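Local structure of probable quinone reductase Qor (NADPH:quinone reductase) (Zeta-crystallin homolog protein) (Mycobacterium tuberculosis, 4RVU) at residues His134-Ser139 and Ala219-Val224; Ser139-Lys144 and Arg239-Leu244; Ile161-Ala166 and Val171-Thr176. The protein binds NADPH and probably transfers electrons from it to quinones. One frame throughout, in Å; residues are numbered along the deposited sequence.

Interaction 1: residues His134-Ser139 and Ala219-Val224; sequences HYLLKS and AVYDGV. With NDP (NADPH dihydro-nicotinamide-adenine-dinucleotide phosphate), chain E.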
loop_
_atom_site.group_PDB
_atom_site.type_symbol
_atom_site.label_atom_id
_atom_site.label_comp_id
_atom_site.label_asym_id
_atom_site.label_seq_id
_atom_site.Cartn_x
_atom_site.Cartn_y
_atom_site.Cartn_z
ATOM N N HIS A 134 -15.060 -9.807 -1.257
ATOM C CA HIS A 134 -14.230 -10.885 -0.724
ATOM C C HIS A 134 -12.752 -10.511 -0.755
ATOM O O HIS A 134 -12.065 -10.599 0.266
ATOM C CB HIS A 134 -14.429 -12.190 -1.496
ATOM C CG HIS A 134 -13.672 -13.345 -0.921
ATOM N ND1 HIS A 134 -12.355 -13.610 -1.244
ATOM C CD2 HIS A 134 -14.035 -14.292 -0.022
ATOM C CE1 HIS A 134 -11.949 -14.679 -0.581
ATOM N NE2 HIS A 134 -12.950 -15.111 0.169
ATOM N N TYR A 135 -12.248 -10.110 -1.921
ATOM C CA TYR A 135 -10.812 -9.842 -2.007
ATOM C C TYR A 135 -10.434 -8.623 -1.161
ATOM O O TYR A 135 -9.341 -8.563 -0.583
ATOM C CB TYR A 135 -10.303 -9.781 -3.472
ATOM C CG TYR A 135 -10.447 -8.465 -4.240
ATOM C CD1 TYR A 135 -9.711 -7.336 -3.876
ATOM C CD2 TYR A 135 -11.248 -8.386 -5.379
ATOM C CE1 TYR A 135 -9.812 -6.154 -4.574
ATOM C CE2 TYR A 135 -11.351 -7.204 -6.098
ATOM C CZ TYR A 135 -10.625 -6.094 -5.688
ATOM O OH TYR A 135 -10.703 -4.905 -6.384
ATOM N N LEU A 136 -11.351 -7.667 -1.065
ATOM C CA LEU A 136 -11.097 -6.473 -0.254
ATOM C C LEU A 136 -10.955 -6.829 1.228
ATOM O O LEU A 136 -10.064 -6.306 1.905
ATOM C CB LEU A 136 -12.196 -5.423 -0.466
ATOM C CG LEU A 136 -12.157 -4.611 -1.765
ATOM C CD1 LEU A 136 -13.410 -3.740 -1.930
ATOM C CD2 LEU A 136 -10.883 -3.766 -1.874
ATOM N N LEU A 137 -11.819 -7.720 1.715
ATOM C CA LEU A 137 -11.875 -8.084 3.138
ATOM C C LEU A 137 -10.952 -9.226 3.528
ATOM O O LEU A 137 -10.633 -9.389 4.701
ATOM C CB LEU A 137 -13.298 -8.472 3.529
ATOM C CG LEU A 137 -14.329 -7.359 3.503
ATOM C CD1 LEU A 137 -15.716 -7.951 3.652
ATOM C CD2 LEU A 137 -14.055 -6.382 4.623
ATOM N N LYS A 138 -10.549 -10.040 2.558
ATOM C CA LYS A 138 -9.764 -11.232 2.870
ATOM C C LYS A 138 -8.317 -11.153 2.392
ATOM O O LYS A 138 -7.457 -11.862 2.912
ATOM C CB LYS A 138 -10.427 -12.487 2.279
ATOM C CG LYS A 138 -11.778 -12.843 2.895
ATOM C CD LYS A 138 -11.601 -13.516 4.252
ATOM C CE LYS A 138 -12.947 -13.872 4.895
ATOM N NZ LYS A 138 -13.722 -14.816 4.090
ATOM N N SER A 139 -8.052 -10.290 1.411
ATOM C CA SER A 139 -6.748 -10.258 0.736
ATOM C C SER A 139 -6.065 -8.896 0.758
ATOM O O SER A 139 -4.883 -8.791 1.109
ATOM C CB SER A 139 -6.885 -10.743 -0.717
ATOM O OG SER A 139 -7.370 -12.072 -0.757
ATOM N N ALA A 219 -8.721 0.243 8.287
ATOM C CA ALA A 219 -8.736 0.282 6.825
ATOM C C ALA A 219 -9.874 1.161 6.323
ATOM O O ALA A 219 -10.924 1.251 6.957
ATOM C CB ALA A 219 -8.866 -1.119 6.258
ATOM N N VAL A 220 -9.664 1.804 5.182
ATOM C CA VAL A 220 -10.757 2.482 4.492
ATOM C C VAL A 220 -10.981 1.785 3.165
ATOM O O VAL A 220 -10.033 1.557 2.415
ATOM C CB VAL A 220 -10.416 3.947 4.186
ATOM C CG1 VAL A 220 -11.526 4.576 3.329
ATOM C CG2 VAL A 220 -10.219 4.727 5.475
ATOM N N TYR A 221 -12.227 1.436 2.875
ATOM C CA TYR A 221 -12.572 0.941 1.555
ATOM C C TYR A 221 -13.266 2.062 0.803
ATOM O O TYR A 221 -14.428 2.372 1.071
ATOM C CB TYR A 221 -13.452 -0.306 1.676
ATOM C CG TYR A 221 -12.719 -1.454 2.341
ATOM C CD1 TYR A 221 -11.752 -2.178 1.647
ATOM C CD2 TYR A 221 -12.980 -1.801 3.659
ATOM C CE1 TYR A 221 -11.064 -3.230 2.255
ATOM C CE2 TYR A 221 -12.308 -2.860 4.273
ATOM C CZ TYR A 221 -11.358 -3.566 3.563
ATOM O OH TYR A 221 -10.701 -4.611 4.184
ATOM N N ASP A 222 -12.535 2.682 -0.120
ATOM C CA ASP A 222 -13.003 3.879 -0.823
ATOM C C ASP A 222 -13.266 3.576 -2.292
ATOM O O ASP A 222 -12.332 3.378 -3.086
ATOM C CB ASP A 222 -11.979 5.017 -0.654
ATOM C CG ASP A 222 -12.449 6.344 -1.243
ATOM O OD1 ASP A 222 -13.140 6.356 -2.282
ATOM O OD2 ASP A 222 -12.096 7.400 -0.676
ATOM N N GLY A 223 -14.546 3.522 -2.656
ATOM C CA GLY A 223 -14.932 3.278 -4.039
ATOM C C GLY A 223 -15.467 4.532 -4.711
ATOM O O GLY A 223 -16.025 4.480 -5.810
ATOM N N VAL A 224 -15.282 5.667 -4.043
ATOM C CA VAL A 224 -15.852 6.936 -4.486
ATOM C C VAL A 224 -14.792 7.831 -5.137
ATOM O O VAL A 224 -15.065 8.533 -6.116
ATOM C CB VAL A 224 -16.526 7.647 -3.301
ATOM C CG1 VAL A 224 -16.945 9.063 -3.679
ATOM C CG2 VAL A 224 -17.731 6.831 -2.821
HETATM P PA NDP E . -22.487 1.573 -6.476
HETATM O O1A NDP E . -23.729 0.728 -6.486
HETATM O O2A NDP E . -21.700 1.718 -5.206
HETATM O O5B NDP E . -22.860 3.039 -7.020
HETATM C C5B NDP E . -21.950 4.121 -6.851
HETATM C C4B NDP E . -22.312 4.838 -5.561
HETATM O O4B NDP E . -21.282 5.745 -5.168
HETATM C C3B NDP E . -23.562 5.683 -5.728
HETATM O O3B NDP E . -24.748 4.935 -5.461
HETATM C C2B NDP E . -23.361 6.803 -4.728
HETATM O O2B NDP E . -24.032 6.517 -3.508
HETATM C C1B NDP E . -21.858 6.866 -4.498
HETATM N N9A NDP E . -21.378 8.142 -5.077
HETATM C C8A NDP E . -20.770 9.132 -4.403
HETATM N N7A NDP E . -20.477 10.169 -5.222
HETATM C C5A NDP E . -20.912 9.849 -6.451
HETATM C C6A NDP E . -20.923 10.498 -7.782
HETATM N N6A NDP E . -20.392 11.728 -7.957
HETATM N N1A NDP E . -21.479 9.821 -8.809
HETATM C C2A NDP E . -22.008 8.598 -8.640
HETATM N N3A NDP E . -22.035 7.951 -7.464
HETATM C C4A NDP E . -21.511 8.512 -6.351
HETATM O O3 NDP E . -21.517 1.043 -7.637
HETATM P PN NDP E . -20.888 -0.433 -7.607
HETATM O O1N NDP E . -21.346 -1.131 -6.355
HETATM O O2N NDP E . -21.118 -1.053 -8.960
HETATM O O5D NDP E . -19.318 -0.131 -7.464
HETATM C C5D NDP E . -18.820 0.592 -6.341
HETATM C C4D NDP E . -17.472 1.208 -6.684
HETATM O O4D NDP E . -16.465 0.198 -6.683
HETATM C C3D NDP E . -17.479 1.803 -8.077
HETATM O O3D NDP E . -16.706 3.002 -8.050
HETATM C C2D NDP E . -16.779 0.776 -8.940
HETATM O O2D NDP E . -16.081 1.418 -10.009
HETATM C C1D NDP E . -15.825 0.120 -7.957
HETATM N N1N NDP E . -15.529 -1.284 -8.244
HETATM C C2N NDP E . -14.251 -1.669 -8.265
HETATM C C3N NDP E . -13.881 -2.982 -8.512
HETATM C C7N NDP E . -12.425 -3.341 -8.527
HETATM O O7N NDP E . -12.101 -4.506 -8.678
HETATM N N7N NDP E . -11.525 -2.373 -8.367
HETATM C C4N NDP E . -14.921 -4.049 -8.759
HETATM C C5N NDP E . -16.271 -3.503 -8.697
HETATM C C6N NDP E . -16.520 -2.160 -8.440
HETATM P P2B NDP E . -24.266 7.667 -2.409
HETATM O O1X NDP E . -23.428 8.816 -2.894
HETATM O O2X NDP E . -25.745 7.927 -2.452
HETATM O O3X NDP E . -23.803 7.050 -1.122
#
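Tyr221 reaches from strand 217-222 of the parallel, Rossmann-type nucleotide-binding sheet to helix 120-140, where its hydroxyl gives a hydrogen bond to a main-chain carbonyl: OH of Tyr221 lies 2.9 Å from O of Leu136. The acceptor sits at the edge of the phenol ring, close to its plane, whereas the hydroxyl stands well above the plane of the carbonyl, 49° out of it. The phenol and the Leu136 side chain run past each other in opposite directions, with CB of Leu136 3.7 Å from CE1 of Tyr221 and CD2 of the same leucine near CD1. Leu137 crosses the tyrosine at about a right angle and brings its CD2 to 3.9 Å from Tyr221 CE2. The two leucines and the hydrogen bond hold the phenol on its helix-facing side, while Val149 and Ala243 also touch it, in a buried setting where Leu136 also packs on Phe245 and Pro271 of the NADPH site.

Both segments continue to the cofactor. The OH of Tyr135 donates to the carboxamide O7N of NADPH at 2.7 Å, with O7N in the ring plane; Phe276 stacks on the ring. At the end of the strand, Asp222 OD1 accepts from Val224 N at 2.9 Å, an Asx turn, while its OD2 is hydrogen-bonded to Ser232 OG and Thr228 OG1. Gly223 O accepts a hydrogen bond from the ribose hydroxyl O3D of NADPH at 2.8 Å, and CG1 of Val224 lies 3.9 Å from adenine C8A.

Interaction 2: residues Ser139-Lys144 and Arg239-Leu244; sequences SVYPVK and RGTLAL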
loop_
_atom_site.group_PDB
_atom_site.type_symbol
_atom_site.label_atom_id
_atom_site.label_comp_id
_atom_site.label_asym_id
_atom_site.label_seq_id
_atom_site.Cartn_x
_atom_site.Cartn_y
_atom_site.Cartn_z
ATOM N N SER A 139 -8.052 -10.290 1.411
ATOM C CA SER A 139 -6.748 -10.258 0.736
ATOM C C SER A 139 -6.065 -8.896 0.758
ATOM O O SER A 139 -4.883 -8.791 1.109
ATOM C CB SER A 139 -6.885 -10.743 -0.717
ATOM O OG SER A 139 -7.370 -12.072 -0.757
ATOM N N VAL A 140 -6.785 -7.855 0.354
ATOM C CA VAL A 140 -6.199 -6.507 0.345
ATOM C C VAL A 140 -5.889 -6.016 1.764
ATOM O O VAL A 140 -4.756 -5.613 2.068
ATOM C CB VAL A 140 -7.085 -5.504 -0.426
ATOM C CG1 VAL A 140 -6.607 -4.079 -0.187
ATOM C CG2 VAL A 140 -7.067 -5.828 -1.921
ATOM N N TYR A 141 -6.889 -6.046 2.628
ATOM C CA TYR A 141 -6.665 -5.878 4.051
ATOM C C TYR A 141 -7.472 -6.955 4.750
ATOM O O TYR A 141 -8.696 -6.905 4.748
ATOM C CB TYR A 141 -7.073 -4.479 4.559
ATOM C CG TYR A 141 -6.996 -4.444 6.071
ATOM C CD1 TYR A 141 -5.765 -4.430 6.714
ATOM C CD2 TYR A 141 -8.139 -4.520 6.851
ATOM C CE1 TYR A 141 -5.675 -4.449 8.106
ATOM C CE2 TYR A 141 -8.063 -4.544 8.230
ATOM C CZ TYR A 141 -6.830 -4.512 8.850
ATOM O OH TYR A 141 -6.759 -4.540 10.224
ATOM N N PRO A 142 -6.791 -7.937 5.354
ATOM C CA PRO A 142 -7.519 -9.042 5.983
ATOM C C PRO A 142 -8.116 -8.606 7.316
ATOM O O PRO A 142 -7.411 -8.609 8.332
ATOM C CB PRO A 142 -6.434 -10.113 6.200
ATOM C CG PRO A 142 -5.107 -9.485 5.721
ATOM C CD PRO A 142 -5.338 -8.017 5.591
ATOM N N VAL A 143 -9.401 -8.254 7.311
ATOM C CA VAL A 143 -10.042 -7.751 8.521
ATOM C C VAL A 143 -10.026 -8.812 9.611
ATOM O O VAL A 143 -10.068 -10.013 9.327
ATOM C CB VAL A 143 -11.478 -7.261 8.265
ATOM C CG1 VAL A 143 -11.483 -6.056 7.291
ATOM C CG2 VAL A 143 -12.362 -8.405 7.746
ATOM N N LYS A 144 -9.942 -8.365 10.860
ATOM C CA LYS A 144 -9.999 -9.276 11.993
ATOM C C LYS A 144 -11.041 -8.758 12.973
ATOM O O LYS A 144 -11.390 -7.571 12.956
ATOM C CB LYS A 144 -8.630 -9.374 12.658
ATOM C CG LYS A 144 -8.066 -8.032 13.041
ATOM C CD LYS A 144 -6.636 -8.146 13.561
ATOM C CE LYS A 144 -6.145 -6.810 14.111
ATOM N NZ LYS A 144 -6.051 -5.766 13.053
ATOM N N ARG A 239 -0.361 3.017 10.330
ATOM C CA ARG A 239 -0.036 1.854 9.510
ATOM C C ARG A 239 -1.276 1.185 8.913
ATOM O O ARG A 239 -1.236 0.014 8.521
ATOM C CB ARG A 239 0.816 0.846 10.289
ATOM C CG ARG A 239 2.252 1.362 10.571
ATOM C CD ARG A 239 2.969 0.461 11.571
ATOM N NE ARG A 239 3.042 -0.920 11.097
ATOM C CZ ARG A 239 3.364 -1.964 11.860
ATOM N NH1 ARG A 239 3.657 -1.795 13.144
ATOM N NH2 ARG A 239 3.402 -3.178 11.336
ATOM N N GLY A 240 -2.360 1.950 8.822
ATOM C CA GLY A 240 -3.614 1.444 8.288
ATOM C C GLY A 240 -3.565 1.338 6.775
ATOM O O GLY A 240 -2.616 1.789 6.145
ATOM N N THR A 241 -4.594 0.743 6.178
ATOM C CA THR A 241 -4.589 0.519 4.728
ATOM C C THR A 241 -5.713 1.285 4.052
ATOM O O THR A 241 -6.879 1.114 4.403
ATOM C CB THR A 241 -4.752 -0.976 4.394
ATOM O OG1 THR A 241 -3.596 -1.703 4.831
ATOM C CG2 THR A 241 -4.937 -1.177 2.887
ATOM N N LEU A 242 -5.360 2.133 3.094
ATOM C CA LEU A 242 -6.353 2.785 2.253
ATOM C C LEU A 242 -6.503 1.951 0.987
ATOM O O LEU A 242 -5.612 1.925 0.136
ATOM C CB LEU A 242 -5.915 4.208 1.891
ATOM C CG LEU A 242 -7.026 5.238 1.666
ATOM C CD1 LEU A 242 -6.462 6.617 1.371
ATOM C CD2 LEU A 242 -7.979 4.820 0.548
ATOM N N ALA A 243 -7.625 1.249 0.867
ATOM C CA ALA A 243 -7.910 0.518 -0.358
ATOM C C ALA A 243 -8.808 1.388 -1.219
ATOM O O ALA A 243 -10.029 1.457 -1.003
ATOM C CB ALA A 243 -8.561 -0.818 -0.060
ATOM N N LEU A 244 -8.193 2.073 -2.178
ATOM C CA LEU A 244 -8.932 2.873 -3.157
ATOM C C LEU A 244 -9.303 1.959 -4.315
ATOM O O LEU A 244 -8.468 1.677 -5.179
ATOM C CB LEU A 244 -8.054 4.028 -3.651
ATOM C CG LEU A 244 -8.605 4.891 -4.791
ATOM C CD1 LEU A 244 -9.874 5.619 -4.351
ATOM C CD2 LEU A 244 -7.556 5.881 -5.248
HETATM O O HOH W 1 -3.218 -4.231 4.031
#
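Val140, on the last turn of helix 120-140, points its side chain at strand 240-244 and meets Ala243, with CG1 of the valine 3.8 Å from CB of the alanine. That methyl lies anti to the backbone N (chi1 169°), which carries it to the strand, and the same side chain also packs on Thr269 of the next strand and on Phe276. The carbonyl at this helix end turns to a water: the water donates to Val140 O at 2.9 Å and lies 2.7 Å from OG1 of Thr241, so it bridges the helix terminus and the strand where no direct hydrogen bond joins them. Tyr267 OH of the second subunit is hydrogen-bonded to the same carbonyl.

At Tyr141 the chain leaves helical geometry, and the loop begins to run along one face of the parallel Rossmann-type sheet, over strands 240-244 and 217-222. The tyrosine side chain crosses that of Thr241 obliquely, CD1 standing 4.0 Å from Thr241 OG1, and the bridging water lies at the ring edge, in its plane. The ring also rests on Gln218, Ala219 and Tyr221 of the neighbouring strand. Its hydroxyl is hydrogen-bonded to Asp147. Farther along, the Lys144 chain folds back so that NZ makes a weak hydrogen bond to Tyr141 OH at 3.2 Å, while the ammonium also forms a salt bridge with Asp147.

Interaction 3: residues Ile161-Ala166 and Val171-Thr176; sequences ILTQWA and VRVITT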
loop_
_atom_site.group_PDB
_atom_site.type_symbol
_atom_site.label_atom_id
_atom_site.label_comp_id
_atom_site.label_asym_id
_atom_site.label_seq_id
_atom_site.Cartn_x
_atom_site.Cartn_y
_atom_site.Cartn_z
ATOM N N ILE A 161 -22.508 -5.179 0.501
ATOM C CA ILE A 161 -21.884 -6.486 0.689
ATOM C C ILE A 161 -20.700 -6.382 1.656
ATOM O O ILE A 161 -20.550 -7.220 2.554
ATOM C CB ILE A 161 -21.451 -7.141 -0.654
ATOM C CG1 ILE A 161 -22.677 -7.377 -1.544
ATOM C CG2 ILE A 161 -20.783 -8.491 -0.396
ATOM C CD1 ILE A 161 -22.338 -7.894 -2.959
ATOM N N LEU A 162 -19.877 -5.349 1.478
ATOM C CA LEU A 162 -18.762 -5.100 2.399
ATOM C C LEU A 162 -19.262 -4.972 3.833
ATOM O O LEU A 162 -18.686 -5.550 4.763
ATOM C CB LEU A 162 -17.985 -3.832 2.005
ATOM C CG LEU A 162 -17.000 -3.973 0.846
ATOM C CD1 LEU A 162 -16.524 -2.613 0.369
ATOM C CD2 LEU A 162 -15.806 -4.837 1.267
ATOM N N THR A 163 -20.346 -4.224 4.004
ATOM C CA THR A 163 -20.854 -3.904 5.336
ATOM C C THR A 163 -21.356 -5.160 6.032
ATOM O O THR A 163 -20.946 -5.457 7.160
ATOM C CB THR A 163 -21.947 -2.845 5.249
ATOM O OG1 THR A 163 -21.371 -1.649 4.707
ATOM C CG2 THR A 163 -22.540 -2.547 6.623
ATOM N N GLN A 164 -22.186 -5.934 5.333
ATOM C CA GLN A 164 -22.703 -7.168 5.900
ATOM C C GLN A 164 -21.604 -8.151 6.231
ATOM O O GLN A 164 -21.595 -8.742 7.316
ATOM C CB GLN A 164 -23.680 -7.826 4.937
ATOM C CG GLN A 164 -24.931 -7.025 4.669
ATOM C CD GLN A 164 -25.824 -7.738 3.681
ATOM O OE1 GLN A 164 -26.541 -8.674 4.041
ATOM N NE2 GLN A 164 -25.766 -7.321 2.419
ATOM N N TRP A 165 -20.683 -8.332 5.287
ATOM C CA TRP A 165 -19.666 -9.366 5.415
ATOM C C TRP A 165 -18.689 -9.014 6.532
ATOM O O TRP A 165 -18.372 -9.857 7.372
ATOM C CB TRP A 165 -18.920 -9.555 4.094
ATOM C CG TRP A 165 -18.406 -10.944 3.894
ATOM C CD1 TRP A 165 -18.171 -11.885 4.861
ATOM C CD2 TRP A 165 -18.101 -11.572 2.638
ATOM N NE1 TRP A 165 -17.717 -13.053 4.280
ATOM C CE2 TRP A 165 -17.674 -12.886 2.920
ATOM C CE3 TRP A 165 -18.137 -11.140 1.313
ATOM C CZ2 TRP A 165 -17.301 -13.783 1.912
ATOM C CZ3 TRP A 165 -17.766 -12.032 0.312
ATOM C CH2 TRP A 165 -17.351 -13.336 0.619
ATOM N N ALA A 166 -18.227 -7.765 6.546
ATOM C CA ALA A 166 -17.356 -7.289 7.622
ATOM C C ALA A 166 -18.041 -7.416 8.987
ATOM O O ALA A 166 -17.438 -7.891 9.950
ATOM C CB ALA A 166 -16.911 -5.840 7.363
ATOM N N VAL A 171 -16.321 -7.075 12.594
ATOM C CA VAL A 171 -15.744 -5.767 12.306
ATOM C C VAL A 171 -16.792 -4.669 12.456
ATOM O O VAL A 171 -17.926 -4.810 11.992
ATOM C CB VAL A 171 -15.184 -5.737 10.873
ATOM C CG1 VAL A 171 -14.584 -4.377 10.537
ATOM C CG2 VAL A 171 -14.156 -6.832 10.693
ATOM N N ARG A 172 -16.422 -3.584 13.129
ATOM C CA ARG A 172 -17.291 -2.416 13.229
ATOM C C ARG A 172 -17.192 -1.594 11.949
ATOM O O ARG A 172 -16.093 -1.288 11.491
ATOM C CB ARG A 172 -16.870 -1.563 14.423
ATOM C CG ARG A 172 -17.731 -0.352 14.648
ATOM C CD ARG A 172 -17.235 0.402 15.876
ATOM N NE ARG A 172 -18.112 1.502 16.265
ATOM C CZ ARG A 172 -17.676 2.717 16.580
ATOM N NH1 ARG A 172 -16.379 2.985 16.529
ATOM N NH2 ARG A 172 -18.534 3.666 16.931
ATOM N N VAL A 173 -18.328 -1.252 11.353
ATOM C CA VAL A 173 -18.298 -0.564 10.067
ATOM C C VAL A 173 -18.914 0.820 10.159
ATOM O O VAL A 173 -20.029 0.984 10.659
ATOM C CB VAL A 173 -19.037 -1.366 8.972
ATOM C CG1 VAL A 173 -19.094 -0.559 7.672
ATOM C CG2 VAL A 173 -18.364 -2.711 8.752
ATOM N N ILE A 174 -18.179 1.815 9.684
ATOM C CA ILE A 174 -18.705 3.167 9.546
ATOM C C ILE A 174 -18.865 3.427 8.055
ATOM O O ILE A 174 -17.955 3.130 7.277
ATOM C CB ILE A 174 -17.732 4.201 10.145
ATOM C CG1 ILE A 174 -17.418 3.859 11.602
ATOM C CG2 ILE A 174 -18.290 5.621 10.003
ATOM C CD1 ILE A 174 -16.184 4.608 12.148
ATOM N N THR A 175 -20.016 3.960 7.647
ATOM C CA THR A 175 -20.274 4.214 6.233
ATOM C C THR A 175 -20.591 5.670 5.938
ATOM O O THR A 175 -20.847 6.454 6.851
ATOM C CB THR A 175 -21.450 3.360 5.708
ATOM O OG1 THR A 175 -22.650 3.748 6.394
ATOM C CG2 THR A 175 -21.184 1.888 5.939
ATOM N N THR A 176 -20.547 6.021 4.657
ATOM C CA THR A 176 -21.102 7.284 4.169
ATOM C C THR A 176 -22.191 7.010 3.131
ATOM O O THR A 176 -22.064 6.098 2.303
ATOM C CB THR A 176 -20.033 8.190 3.533
ATOM O OG1 THR A 176 -19.362 7.478 2.484
ATOM C CG2 THR A 176 -19.011 8.648 4.582
#
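Ala166 lays its methyl against Val173 of the following strand and Val171 just before it, CB standing 3.7 Å from CG2 of Val173 and 3.9 Å from CB of Val171. Its carbonyl also accepts a hydrogen bond: Val171 N donates to Ala166 O at 3.0 Å, with an angle of 154° at the hydrogen, coming from above the carbonyl plane. This bond ties the helix near its C-terminal end to the residue just before the strand, with four residues between them, the first two still helical.

One helical turn earlier, Thr163 bears on the strand with its hydroxyl. Its OG1 sits 3.9 Å from CG1 of Val173 and 3.8 Å from CG2 of Thr175, with the two threonine side chains crossing at about a right angle. These are packing contacts, since the Thr163 hydroxyl is hydrogen-bonded to Gly159 O within its own helix and the Thr175 hydroxyl is hydrogen-bonded to Ser186 OG. In Val173 the two methyls divide the work: CG1, anti to the backbone N (chi1 175°), goes to Thr163, and CG2 to Ala166.

The axes of helix segment 161-166 and strand segment 172-176 approach to 8.4 Å and run nearly antiparallel, at 161°, as the second half of a beta-alpha-beta crossover requires. In that unit, strand 148-151 leads through helix 157-168 to strand 172-176. The strand lies between 148-151 and 193-195 in the sheet, while the helix also packs on helix 120-140 through Leu162 and Trp165.

Interactions 1 and 2 are continuous: they share Ser139, their centres are 6 Å apart, and the neighbouring strands 217-222 and 240-244 pair through Val220 O and Ala243 N at 2.9 Å. Tyr221 OH also packs on Val143 CG1 of interaction 2 at 3.5 Å. Interaction 3, with its centre about 10 Å from that of interaction 1, joins it through Leu137 CG against Leu162 CD2 at 3.7 Å; Val143 CB meets Val171 CG2 at 3.6 Å to connect 2 with 3. All three reach the same parallel sheet. Interaction 1 binds NADPH directly, Thr176 of interaction 3 touches it, and in interaction 2 the Val140 side chain stays about 9 Å from the cofactor.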